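Side-chain contacts in catalase A (Saccharomyces cerevisiae, PDB 1A4E), which degrades hydrogen peroxide to water and oxygen with the help of a heme cofactor, probably protecting the cell from the peroxide made by peroxisomal oxidases: residues B[52-57]-B[148-153]; B[203-208]-B[215-220]; B[316-321]-B[343-348]. All blocks are in the same frame, centred on the assembly; numbering follows the deposited sequence.

Contact 1 (B[52-57]-B[148-153]); sequences QRNPHA and TQKRNP. With HEM (protoporphyrin IX containing Fe), chain I; AZI (azide ion), chain H.
Lys150 NZ holds two waters that link it to the backbone of residues 52-57, the loop carrying the distal heme histidine of the catalase fold. One water lies 2.9 Å from Lys150 NZ and within bonding reach of Arg53 O. Its donation there is less certain, because it has more acceptors in reach than protons. The second water accepts from Lys150 NZ and from Ala57 N, the latter at 3.2 Å. No direct hydrogen bond joins the two segments. Lys150 is extended as far as CE, which lies 3.6 Å from Asn54 OD1, and the two side chains meet at a slant. The bend at the last torsion (chi4 -76°) turns only NZ, toward the two waters. The amide of Asn54 has its main partner across the subunit boundary, where ND2 donates to the carbonyl of Phe45 of the second subunit.

The peptide bond between Asn54 and Pro55 is cis. The Pro55 ring packs on Phe142 and Ile146 of helix 141-149, and its CG lies near the azide. His56, an active-site residue, lays one ring face over a heme pyrrole, with HEM C3D 3.5 Å above the plane of the His56 ring and over its centre. Ser95 OG is hydrogen-bonded to His56 ND1 and thus acts as a second-shell residue that limits rotation of the ring. Arg53 turns towards a heme propionate, but its bond from Arg53 NH1 to HEM O2D is weak. At the ring edge, His56 NE2 reaches two azide atoms. The bond to AZI N3 is the straighter one (2.9 Å, 166°), while AZI N2 is approached at 140°. The far end of the azide, AZI N1, is bound to the heme iron at 2.1 Å.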
loop_
_atom_site.group_PDB
_atom_site.type_symbol
_atom_site.label_atom_id
_atom_site.label_comp_id
_atom_site.label_asym_id
_atom_site.label_seq_id
_atom_site.Cartn_x
_atom_site.Cartn_y
_atom_site.Cartn_z
ATOM N N GLN B 52 11.127 6.483 -2.475
ATOM C CA GLN B 52 12.579 6.403 -2.498
ATOM C C GLN B 52 13.113 5.929 -1.150
ATOM O O GLN B 52 12.475 6.111 -0.113
ATOM C CB GLN B 52 13.170 7.772 -2.816
ATOM C CG GLN B 52 12.864 8.832 -1.753
ATOM C CD GLN B 52 13.386 10.228 -2.042
ATOM O OE1 GLN B 52 13.657 11.006 -1.126
ATOM N NE2 GLN B 52 13.540 10.607 -3.306
ATOM N N ARG B 53 14.287 5.298 -1.182
ATOM C CA ARG B 53 15.027 4.893 0.010
ATOM C C ARG B 53 15.183 6.034 1.012
ATOM O O ARG B 53 15.373 7.186 0.626
ATOM C CB ARG B 53 16.396 4.403 -0.427
ATOM C CG ARG B 53 16.475 2.907 -0.503
ATOM C CD ARG B 53 17.717 2.416 -1.218
ATOM N NE ARG B 53 17.408 2.378 -2.628
ATOM C CZ ARG B 53 17.519 1.288 -3.383
ATOM N NH1 ARG B 53 17.938 0.119 -2.919
ATOM N NH2 ARG B 53 17.152 1.376 -4.649
ATOM N N ASN B 54 15.078 5.742 2.306
ATOM C CA ASN B 54 15.239 6.753 3.343
ATOM C C ASN B 54 16.278 6.263 4.367
ATOM O O ASN B 54 15.969 5.401 5.186
ATOM C CB ASN B 54 13.878 7.002 4.006
ATOM C CG ASN B 54 13.859 8.175 4.975
ATOM O OD1 ASN B 54 14.598 9.148 4.839
ATOM N ND2 ASN B 54 13.003 8.106 5.993
ATOM N N PRO B 55 17.541 6.719 4.362
ATOM C CA PRO B 55 18.115 7.605 3.353
ATOM C C PRO B 55 18.746 6.823 2.194
ATOM O O PRO B 55 18.402 5.658 1.959
ATOM C CB PRO B 55 19.070 8.424 4.193
ATOM C CG PRO B 55 19.690 7.365 5.082
ATOM C CD PRO B 55 18.495 6.489 5.448
ATOM N N HIS B 56 19.717 7.454 1.516
ATOM C CA HIS B 56 20.426 6.925 0.359
ATOM C C HIS B 56 19.486 6.735 -0.819
ATOM O O HIS B 56 19.541 5.751 -1.540
ATOM C CB HIS B 56 21.105 5.584 0.680
ATOM C CG HIS B 56 22.328 5.637 1.584
ATOM N ND1 HIS B 56 23.604 5.530 1.227
ATOM C CD2 HIS B 56 22.296 5.730 2.955
ATOM C CE1 HIS B 56 24.337 5.538 2.312
ATOM N NE2 HIS B 56 23.541 5.658 3.342
ATOM N N ALA B 57 18.590 7.696 -1.036
ATOM C CA ALA B 57 17.633 7.652 -2.133
ATOM C C ALA B 57 18.233 7.639 -3.541
ATOM O O ALA B 57 17.761 6.939 -4.434
ATOM C CB ALA B 57 16.709 8.851 -2.007
ATOM N N THR B 148 18.080 16.397 10.036
ATOM C CA THR B 148 18.907 17.600 9.952
ATOM C C THR B 148 19.812 17.629 8.724
ATOM O O THR B 148 20.237 18.701 8.303
ATOM C CB THR B 148 19.777 17.766 11.227
ATOM O OG1 THR B 148 20.665 16.666 11.327
ATOM C CG2 THR B 148 18.911 17.861 12.460
ATOM N N GLN B 149 20.103 16.457 8.142
ATOM C CA GLN B 149 20.862 16.344 6.904
ATOM C C GLN B 149 20.039 16.654 5.659
ATOM O O GLN B 149 20.584 16.925 4.588
ATOM C CB GLN B 149 21.418 14.933 6.741
ATOM C CG GLN B 149 22.509 14.577 7.723
ATOM C CD GLN B 149 23.762 15.431 7.596
ATOM O OE1 GLN B 149 24.167 16.114 8.532
ATOM N NE2 GLN B 149 24.417 15.431 6.437
ATOM N N LYS B 150 18.713 16.596 5.792
ATOM C CA LYS B 150 17.821 16.804 4.676
ATOM C C LYS B 150 17.261 18.222 4.580
ATOM O O LYS B 150 18.027 19.187 4.626
ATOM C CB LYS B 150 16.722 15.744 4.794
ATOM C CG LYS B 150 17.172 14.380 4.291
ATOM C CD LYS B 150 16.064 13.379 4.552
ATOM C CE LYS B 150 16.281 12.111 3.766
ATOM N NZ LYS B 150 15.937 12.307 2.368
ATOM N N ARG B 151 15.948 18.417 4.444
ATOM C CA ARG B 151 15.383 19.735 4.246
ATOM C C ARG B 151 14.628 20.214 5.469
ATOM O O ARG B 151 14.157 19.431 6.286
ATOM C CB ARG B 151 14.460 19.679 3.036
ATOM C CG ARG B 151 15.162 19.262 1.751
ATOM C CD ARG B 151 14.097 18.910 0.729
ATOM N NE ARG B 151 14.652 18.439 -0.529
ATOM C CZ ARG B 151 15.013 19.273 -1.510
ATOM N NH1 ARG B 151 14.891 20.594 -1.386
ATOM N NH2 ARG B 151 15.486 18.773 -2.645
ATOM N N ASN B 152 14.518 21.529 5.604
ATOM C CA ASN B 152 13.800 22.164 6.698
ATOM C C ASN B 152 12.315 21.832 6.533
ATOM O O ASN B 152 11.802 21.923 5.410
ATOM C CB ASN B 152 14.072 23.669 6.609
ATOM C CG ASN B 152 13.344 24.528 7.628
ATOM O OD1 ASN B 152 12.153 24.797 7.513
ATOM N ND2 ASN B 152 14.040 24.991 8.658
ATOM N N PRO B 153 11.588 21.425 7.591
ATOM C CA PRO B 153 10.184 21.026 7.521
ATOM C C PRO B 153 9.248 22.061 6.915
ATOM O O PRO B 153 8.254 21.692 6.299
ATOM C CB PRO B 153 9.838 20.676 8.945
ATOM C CG PRO B 153 10.809 21.491 9.754
ATOM C CD PRO B 153 12.084 21.319 8.957
HETATM C CHA HEM I . 20.365 2.638 3.757
HETATM C CHB HEM I . 18.816 2.721 8.296
HETATM C CHC HEM I . 23.302 3.467 9.788
HETATM C CHD HEM I . 24.890 2.337 5.390
HETATM C C1A HEM I . 19.534 2.760 4.855
HETATM C C2A HEM I . 18.100 2.544 4.812
HETATM C C3A HEM I . 17.675 2.479 6.098
HETATM C C4A HEM I . 18.840 2.692 6.922
HETATM C CMA HEM I . 16.276 2.165 6.606
HETATM C CAA HEM I . 17.259 2.344 3.565
HETATM C CBA HEM I . 16.962 0.870 3.405
HETATM C CGA HEM I . 16.105 0.518 2.209
HETATM O O1A HEM I . 15.057 1.120 1.987
HETATM O O2A HEM I . 16.497 -0.396 1.501
HETATM C C1B HEM I . 19.915 2.905 9.104
HETATM C C2B HEM I . 19.842 3.043 10.539
HETATM C C3B HEM I . 21.107 3.365 10.972
HETATM C C4B HEM I . 21.929 3.384 9.771
HETATM C CMB HEM I . 18.550 2.873 11.332
HETATM C CAB HEM I . 21.587 3.640 12.259
HETATM C CBB HEM I . 20.915 3.403 13.546
HETATM C C1C HEM I . 24.138 3.196 8.723
HETATM C C2C HEM I . 25.561 2.981 8.854
HETATM C C3C HEM I . 26.013 2.594 7.626
HETATM C C4C HEM I . 24.855 2.591 6.752
HETATM C CMC HEM I . 26.345 3.118 10.157
HETATM C CAC HEM I . 27.298 2.214 7.265
HETATM C CBC HEM I . 27.999 1.107 7.878
HETATM C C1D HEM I . 23.792 2.342 4.551
HETATM C C2D HEM I . 23.848 2.103 3.131
HETATM C C3D HEM I . 22.581 2.218 2.676
HETATM C C4D HEM I . 21.747 2.512 3.810
HETATM C CMD HEM I . 25.079 1.763 2.302
HETATM C CAD HEM I . 22.128 2.115 1.233
HETATM C CBD HEM I . 21.761 0.718 0.785
HETATM C CGD HEM I . 21.386 0.726 -0.685
HETATM O O1D HEM I . 22.217 1.081 -1.509
HETATM O O2D HEM I . 20.257 0.391 -1.022
HETATM N NA HEM I . 19.984 2.822 6.162
HETATM N NB HEM I . 21.197 3.088 8.640
HETATM N NC HEM I . 23.703 2.912 7.447
HETATM N ND HEM I . 22.495 2.577 4.967
HETATM FE FE HEM I . 21.846 2.892 6.793
HETATM N N1 AZI H . 21.780 4.969 6.536
HETATM N N2 AZI H . 23.018 5.581 6.330
HETATM N N3 AZI H . 24.256 6.194 6.126
HETATM O O HOH W 1 14.839 9.760 1.378
HETATM O O HOH W 2 17.988 10.239 0.842
#

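Contact 2 (B[203-208]-B[215-220])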
loop_
_atom_site.group_PDB
_atom_site.type_symbol
_atom_site.label_atom_id
_atom_site.label_comp_id
_atom_site.label_asym_id
_atom_site.label_seq_id
_atom_site.Cartn_x
_atom_site.Cartn_y
_atom_site.Cartn_z
ATOM N N TYR B 203 32.205 -6.604 13.470
ATOM C CA TYR B 203 31.373 -7.778 13.296
ATOM C C TYR B 203 32.056 -8.937 14.006
ATOM O O TYR B 203 33.182 -8.806 14.473
ATOM C CB TYR B 203 31.216 -8.082 11.812
ATOM C CG TYR B 203 30.243 -7.136 11.107
ATOM C CD1 TYR B 203 30.620 -5.831 10.742
ATOM C CD2 TYR B 203 28.960 -7.602 10.806
ATOM C CE1 TYR B 203 29.713 -5.002 10.080
ATOM C CE2 TYR B 203 28.051 -6.777 10.145
ATOM C CZ TYR B 203 28.430 -5.484 9.790
ATOM O OH TYR B 203 27.518 -4.677 9.138
ATOM N N LYS B 204 31.383 -10.077 14.169
ATOM C CA LYS B 204 31.993 -11.239 14.784
ATOM C C LYS B 204 32.007 -12.369 13.780
ATOM O O LYS B 204 30.951 -12.829 13.355
ATOM C CB LYS B 204 31.219 -11.676 16.030
ATOM C CG LYS B 204 31.397 -10.687 17.182
ATOM C CD LYS B 204 30.748 -11.194 18.460
ATOM C CE LYS B 204 29.228 -11.147 18.383
ATOM N NZ LYS B 204 28.626 -11.736 19.565
ATOM N N TRP B 205 33.193 -12.778 13.318
ATOM C CA TRP B 205 33.308 -13.903 12.405
ATOM C C TRP B 205 33.865 -15.103 13.156
ATOM O O TRP B 205 34.726 -14.962 14.023
ATOM C CB TRP B 205 34.230 -13.553 11.228
ATOM C CG TRP B 205 33.708 -12.501 10.239
ATOM C CD1 TRP B 205 32.531 -11.811 10.436
ATOM C CD2 TRP B 205 34.335 -12.116 9.079
ATOM N NE1 TRP B 205 32.416 -10.993 9.423
ATOM C CE2 TRP B 205 33.459 -11.133 8.590
ATOM C CE3 TRP B 205 35.496 -12.436 8.375
ATOM C CZ2 TRP B 205 33.722 -10.464 7.395
ATOM C CZ3 TRP B 205 35.759 -11.760 7.177
ATOM C CH2 TRP B 205 34.883 -10.783 6.687
ATOM N N SER B 206 33.356 -16.302 12.855
ATOM C CA SER B 206 33.771 -17.523 13.534
ATOM C C SER B 206 34.255 -18.574 12.561
ATOM O O SER B 206 33.740 -18.645 11.445
ATOM C CB SER B 206 32.623 -18.134 14.307
ATOM O OG SER B 206 32.133 -17.227 15.265
ATOM N N ASN B 207 35.254 -19.380 12.939
ATOM C CA ASN B 207 35.649 -20.502 12.100
ATOM C C ASN B 207 34.837 -21.733 12.491
ATOM O O ASN B 207 34.016 -21.683 13.413
ATOM C CB ASN B 207 37.146 -20.783 12.250
ATOM C CG ASN B 207 37.668 -21.205 13.620
ATOM O OD1 ASN B 207 36.987 -21.784 14.465
ATOM N ND2 ASN B 207 38.953 -20.957 13.857
ATOM N N LYS B 208 35.068 -22.863 11.824
ATOM C CA LYS B 208 34.319 -24.073 12.107
ATOM C C LYS B 208 34.607 -24.729 13.447
ATOM O O LYS B 208 33.773 -25.491 13.934
ATOM C CB LYS B 208 34.560 -25.043 10.958
ATOM C CG LYS B 208 33.646 -24.600 9.829
ATOM C CD LYS B 208 34.003 -25.221 8.497
ATOM C CE LYS B 208 32.875 -24.942 7.516
ATOM N NZ LYS B 208 33.284 -25.232 6.151
ATOM N N VAL B 215 35.968 -8.363 13.944
ATOM C CA VAL B 215 36.476 -8.083 12.604
ATOM C C VAL B 215 36.028 -6.721 12.097
ATOM O O VAL B 215 34.910 -6.288 12.375
ATOM C CB VAL B 215 35.987 -9.207 11.628
ATOM C CG1 VAL B 215 36.433 -8.920 10.207
ATOM C CG2 VAL B 215 36.600 -10.550 12.011
ATOM N N GLN B 216 36.903 -5.990 11.396
ATOM C CA GLN B 216 36.506 -4.785 10.672
ATOM C C GLN B 216 36.989 -4.969 9.243
ATOM O O GLN B 216 38.102 -5.437 9.004
ATOM C CB GLN B 216 37.128 -3.531 11.273
ATOM C CG GLN B 216 36.369 -3.254 12.555
ATOM C CD GLN B 216 36.246 -1.802 12.949
ATOM O OE1 GLN B 216 36.706 -0.887 12.277
ATOM N NE2 GLN B 216 35.589 -1.553 14.069
ATOM N N VAL B 217 36.120 -4.662 8.271
ATOM C CA VAL B 217 36.426 -4.916 6.866
ATOM C C VAL B 217 36.760 -3.639 6.099
ATOM O O VAL B 217 36.153 -2.584 6.278
ATOM C CB VAL B 217 35.219 -5.659 6.228
ATOM C CG1 VAL B 217 35.596 -6.159 4.844
ATOM C CG2 VAL B 217 34.823 -6.875 7.066
ATOM N N HIS B 218 37.784 -3.750 5.249
ATOM C CA HIS B 218 38.278 -2.653 4.429
ATOM C C HIS B 218 38.238 -3.088 2.974
ATOM O O HIS B 218 38.799 -4.116 2.610
ATOM C CB HIS B 218 39.730 -2.296 4.792
ATOM C CG HIS B 218 39.906 -1.748 6.198
ATOM N ND1 HIS B 218 40.145 -0.490 6.551
ATOM C CD2 HIS B 218 39.819 -2.499 7.344
ATOM C CE1 HIS B 218 40.202 -0.446 7.857
ATOM N NE2 HIS B 218 40.004 -1.658 8.322
ATOM N N ILE B 219 37.554 -2.324 2.125
ATOM C CA ILE B 219 37.448 -2.625 0.707
ATOM C C ILE B 219 38.175 -1.471 0.020
ATOM O O ILE B 219 37.648 -0.379 -0.180
ATOM C CB ILE B 219 35.940 -2.717 0.318
ATOM C CG1 ILE B 219 35.219 -3.781 1.150
ATOM C CG2 ILE B 219 35.835 -3.104 -1.147
ATOM C CD1 ILE B 219 33.755 -4.042 0.754
ATOM N N LYS B 220 39.437 -1.723 -0.317
ATOM C CA LYS B 220 40.323 -0.712 -0.871
ATOM C C LYS B 220 40.330 -0.634 -2.385
ATOM O O LYS B 220 40.583 -1.632 -3.055
ATOM C CB LYS B 220 41.748 -0.974 -0.393
ATOM C CG LYS B 220 41.959 -1.047 1.112
ATOM C CD LYS B 220 41.673 0.287 1.756
ATOM C CE LYS B 220 42.624 0.546 2.907
ATOM N NZ LYS B 220 44.007 0.512 2.455
#
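Two backbone hydrogen bonds tie Tyr203 to Val215 as an antiparallel hydrogen-bonded pair. Tyr203 N donates to Val215 O over 2.9 Å, almost straight and in the carbonyl plane. The return bond runs from Val215 N to Tyr203 O and is also 2.9 Å long, but its donor is tilted from the carbonyl plane. The next backbone link of this strand is between Trp205 and His213. The short strand axes make an angle of 101°, so the two segments part quickly beyond the bridge.

The remaining contacts are apolar and centre on the indole of Trp205. Val215 CG1 stands over the six-membered ring in a CH-pi contact, 3.9 Å from the centroid of the Trp205 ring and 6° off the normal. The other branch, Val215 CG2, touches Trp205 CB at 3.9 Å. With CG1 anti to the backbone N (chi1 177°), both methyls of Val215 bear on the indole. Further along the strand, Val217 CG2 reaches Trp205 CZ2 at 3.8 Å, at a slant to the ring. Trp205 crosses both valines at about a right angle.

Two other strands add to this apolar patch. Trp126 of strand 122-129 touches Trp205, and Ile264 of strand 259-267 touches both Trp205 and Val215. The side chain of Tyr203 leads away from the valines, and its nearest atom is about 6 Å from the nearest heme atom. Strands 203-206 and 212-221 form a beta hairpin in the curled antiparallel sheet, part of the beta-barrel domain characteristic of heme catalases.

Contact 3 (B[316-321]-B[343-348]). With HEM (protoporphyrin IX containing Fe), chain I.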
loop_
_atom_site.group_PDB
_atom_site.type_symbol
_atom_site.label_atom_id
_atom_site.label_comp_id
_atom_site.label_asym_id
_atom_site.label_seq_id
_atom_site.Cartn_x
_atom_site.Cartn_y
_atom_site.Cartn_z
ATOM N N ALA B 316 17.271 -4.698 -2.535
ATOM C CA ALA B 316 17.111 -4.595 -1.095
ATOM C C ALA B 316 18.340 -5.135 -0.386
ATOM O O ALA B 316 18.693 -6.299 -0.538
ATOM C CB ALA B 316 15.914 -5.401 -0.644
ATOM N N PHE B 317 18.986 -4.280 0.405
ATOM C CA PHE B 317 20.204 -4.609 1.142
ATOM C C PHE B 317 19.943 -4.455 2.634
ATOM O O PHE B 317 19.352 -3.456 3.056
ATOM C CB PHE B 317 21.346 -3.675 0.770
ATOM C CG PHE B 317 21.755 -3.704 -0.692
ATOM C CD1 PHE B 317 22.728 -4.604 -1.132
ATOM C CD2 PHE B 317 21.156 -2.829 -1.596
ATOM C CE1 PHE B 317 23.096 -4.625 -2.476
ATOM C CE2 PHE B 317 21.531 -2.858 -2.939
ATOM C CZ PHE B 317 22.500 -3.754 -3.381
ATOM N N ALA B 318 20.378 -5.433 3.441
ATOM C CA ALA B 318 20.147 -5.437 4.882
ATOM C C ALA B 318 21.293 -6.097 5.644
ATOM O O ALA B 318 21.746 -7.173 5.240
ATOM C CB ALA B 318 18.867 -6.198 5.204
ATOM N N PRO B 319 21.799 -5.530 6.751
ATOM C CA PRO B 319 22.793 -6.152 7.619
ATOM C C PRO B 319 22.345 -7.480 8.222
ATOM O O PRO B 319 23.163 -8.327 8.581
ATOM C CB PRO B 319 23.075 -5.098 8.658
ATOM C CG PRO B 319 22.761 -3.815 7.949
ATOM C CD PRO B 319 21.496 -4.182 7.210
ATOM N N SER B 320 21.023 -7.665 8.317
ATOM C CA SER B 320 20.440 -8.901 8.820
ATOM C C SER B 320 20.483 -10.042 7.806
ATOM O O SER B 320 20.262 -11.210 8.145
ATOM C CB SER B 320 19.004 -8.615 9.260
ATOM O OG SER B 320 18.264 -7.899 8.288
ATOM N N THR B 321 20.793 -9.706 6.546
ATOM C CA THR B 321 20.989 -10.709 5.511
ATOM C C THR B 321 22.456 -11.100 5.628
ATOM O O THR B 321 23.364 -10.445 5.115
ATOM C CB THR B 321 20.691 -10.112 4.119
ATOM O OG1 THR B 321 19.348 -9.671 4.164
ATOM C CG2 THR B 321 20.858 -11.092 2.976
ATOM N N ASP B 343 12.602 -4.119 7.490
ATOM C CA ASP B 343 11.351 -3.433 7.762
ATOM C C ASP B 343 11.065 -2.381 6.693
ATOM O O ASP B 343 9.931 -2.243 6.232
ATOM C CB ASP B 343 11.441 -2.776 9.133
ATOM C CG ASP B 343 10.199 -1.984 9.528
ATOM O OD1 ASP B 343 9.152 -2.580 9.747
ATOM O OD2 ASP B 343 10.272 -0.764 9.620
ATOM N N ALA B 344 12.104 -1.630 6.302
ATOM C CA ALA B 344 11.968 -0.626 5.261
ATOM C C ALA B 344 11.635 -1.308 3.943
ATOM O O ALA B 344 10.831 -0.788 3.177
ATOM C CB ALA B 344 13.262 0.149 5.091
ATOM N N HIS B 345 12.180 -2.508 3.702
ATOM C CA HIS B 345 11.941 -3.255 2.473
ATOM C C HIS B 345 10.495 -3.715 2.365
ATOM O O HIS B 345 9.922 -3.703 1.276
ATOM C CB HIS B 345 12.842 -4.491 2.409
ATOM C CG HIS B 345 14.342 -4.227 2.467
ATOM N ND1 HIS B 345 15.286 -5.079 2.853
ATOM C CD2 HIS B 345 14.962 -3.040 2.147
ATOM C CE1 HIS B 345 16.439 -4.455 2.783
ATOM N NE2 HIS B 345 16.233 -3.232 2.359
ATOM N N ARG B 346 9.893 -4.122 3.495
ATOM C CA ARG B 346 8.505 -4.575 3.525
ATOM C C ARG B 346 7.562 -3.449 3.144
ATOM O O ARG B 346 6.569 -3.683 2.464
ATOM C CB ARG B 346 8.139 -5.099 4.918
ATOM C CG ARG B 346 8.897 -6.385 5.214
ATOM C CD ARG B 346 8.750 -6.828 6.660
ATOM N NE ARG B 346 9.704 -7.895 6.937
ATOM C CZ ARG B 346 10.630 -7.805 7.906
ATOM N NH1 ARG B 346 10.735 -6.741 8.686
ATOM N NH2 ARG B 346 11.528 -8.770 8.051
ATOM N N TYR B 347 7.898 -2.221 3.534
ATOM C CA TYR B 347 7.141 -1.046 3.157
ATOM C C TYR B 347 7.348 -0.592 1.714
ATOM O O TYR B 347 6.393 -0.438 0.959
ATOM C CB TYR B 347 7.510 0.095 4.084
ATOM C CG TYR B 347 6.835 1.395 3.700
ATOM C CD1 TYR B 347 5.450 1.554 3.818
ATOM C CD2 TYR B 347 7.639 2.430 3.235
ATOM C CE1 TYR B 347 4.878 2.779 3.465
ATOM C CE2 TYR B 347 7.068 3.647 2.882
ATOM C CZ TYR B 347 5.696 3.815 3.012
ATOM O OH TYR B 347 5.164 5.044 2.697
ATOM N N ARG B 348 8.613 -0.332 1.383
ATOM C CA ARG B 348 9.045 0.251 0.120
ATOM C C ARG B 348 8.858 -0.623 -1.111
ATOM O O ARG B 348 8.522 -0.146 -2.198
ATOM C CB ARG B 348 10.513 0.636 0.290
ATOM C CG ARG B 348 11.223 1.322 -0.859
ATOM C CD ARG B 348 12.697 1.382 -0.491
ATOM N NE ARG B 348 13.487 0.910 -1.611
ATOM C CZ ARG B 348 14.352 -0.086 -1.509
ATOM N NH1 ARG B 348 14.565 -0.725 -0.375
ATOM N NH2 ARG B 348 14.986 -0.481 -2.590
HETATM C CHA HEM I . 20.365 2.638 3.757
HETATM C CHB HEM I . 18.816 2.721 8.296
HETATM C CHC HEM I . 23.302 3.467 9.788
HETATM C CHD HEM I . 24.890 2.337 5.390
HETATM C C1A HEM I . 19.534 2.760 4.855
HETATM C C2A HEM I . 18.100 2.544 4.812
HETATM C C3A HEM I . 17.675 2.479 6.098
HETATM C C4A HEM I . 18.840 2.692 6.922
HETATM C CMA HEM I . 16.276 2.165 6.606
HETATM C CAA HEM I . 17.259 2.344 3.565
HETATM C CBA HEM I . 16.962 0.870 3.405
HETATM C CGA HEM I . 16.105 0.518 2.209
HETATM O O1A HEM I . 15.057 1.120 1.987
HETATM O O2A HEM I . 16.497 -0.396 1.501
HETATM C C1B HEM I . 19.915 2.905 9.104
HETATM C C2B HEM I . 19.842 3.043 10.539
HETATM C C3B HEM I . 21.107 3.365 10.972
HETATM C C4B HEM I . 21.929 3.384 9.771
HETATM C CMB HEM I . 18.550 2.873 11.332
HETATM C CAB HEM I . 21.587 3.640 12.259
HETATM C CBB HEM I . 20.915 3.403 13.546
HETATM C C1C HEM I . 24.138 3.196 8.723
HETATM C C2C HEM I . 25.561 2.981 8.854
HETATM C C3C HEM I . 26.013 2.594 7.626
HETATM C C4C HEM I . 24.855 2.591 6.752
HETATM C CMC HEM I . 26.345 3.118 10.157
HETATM C CAC HEM I . 27.298 2.214 7.265
HETATM C CBC HEM I . 27.999 1.107 7.878
HETATM C C1D HEM I . 23.792 2.342 4.551
HETATM C C2D HEM I . 23.848 2.103 3.131
HETATM C C3D HEM I . 22.581 2.218 2.676
HETATM C C4D HEM I . 21.747 2.512 3.810
HETATM C CMD HEM I . 25.079 1.763 2.302
HETATM C CAD HEM I . 22.128 2.115 1.233
HETATM C CBD HEM I . 21.761 0.718 0.785
HETATM C CGD HEM I . 21.386 0.726 -0.685
HETATM O O1D HEM I . 22.217 1.081 -1.509
HETATM O O2D HEM I . 20.257 0.391 -1.022
HETATM N NA HEM I . 19.984 2.822 6.162
HETATM N NB HEM I . 21.197 3.088 8.640
HETATM N NC HEM I . 23.703 2.912 7.447
HETATM N ND HEM I . 22.495 2.577 4.967
HETATM FE FE HEM I . 21.846 2.892 6.793
#
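His345 reaches from helix 332-348 across to residues 316-321, and its CB already points toward them. CG stands anti to the carbonyl carbon (chi1 -59°), which carries the imidazole over to Ala316. CG and ND1 of His345 lie under the methyl of Ala316, with ND1 3.6 Å from Ala316 CB. This is a CH-pi contact: Ala316 CB is 3.5 Å from the centroid of the His345 ring and 6° off its normal. CE1 of His345 meets Phe317 O near the ring plane at 3.1 Å, and the methyl of Ala318 lies at a slant 3.8 Å from the same CE1. Further round the ring edge, past NE2, CD2 comes close to the heme propionate. At the tip, His345 NE2 gives a weak hydrogen bond to HEM O2A, 3.0 Å long and bent to 123°.

Arg348, one turn later, comes to the same carboxylate, with NH1 2.7 Å from HEM O2A. Histidine and arginine together would be expected to stabilise its negative charge.

The ring of Phe353 also meets His345. Tyr341, the axial ligand of the heme iron, belongs to the same helix and touches Ala318. The loop 316-321 runs between helix 308-313 and strand 326-328, and the Phe317 side chain packs on strands 112-119 and 122-129.

From the N terminus, contact 1 comes first. It closes a loop of 90 residues that holds strands 59-68, 87-95, 112-119 and 122-129, and brings the distal heme loop to the region of helix 141-149. Contact 2 then closes a short hairpin within the sheet. Contact 3 closes a loop of 21 residues and sets helix 332-348 against the chain before strand 326-328, which itself pairs with strand 203-206 of contact 2. The three follow in series; none nests or crosses. Contacts 1 and 3 meet at the heme propionates, where the guanidinium groups of Arg53 and Arg348 come close to one another. Contacts 1 and 2 are on opposite sides of the chain's centre.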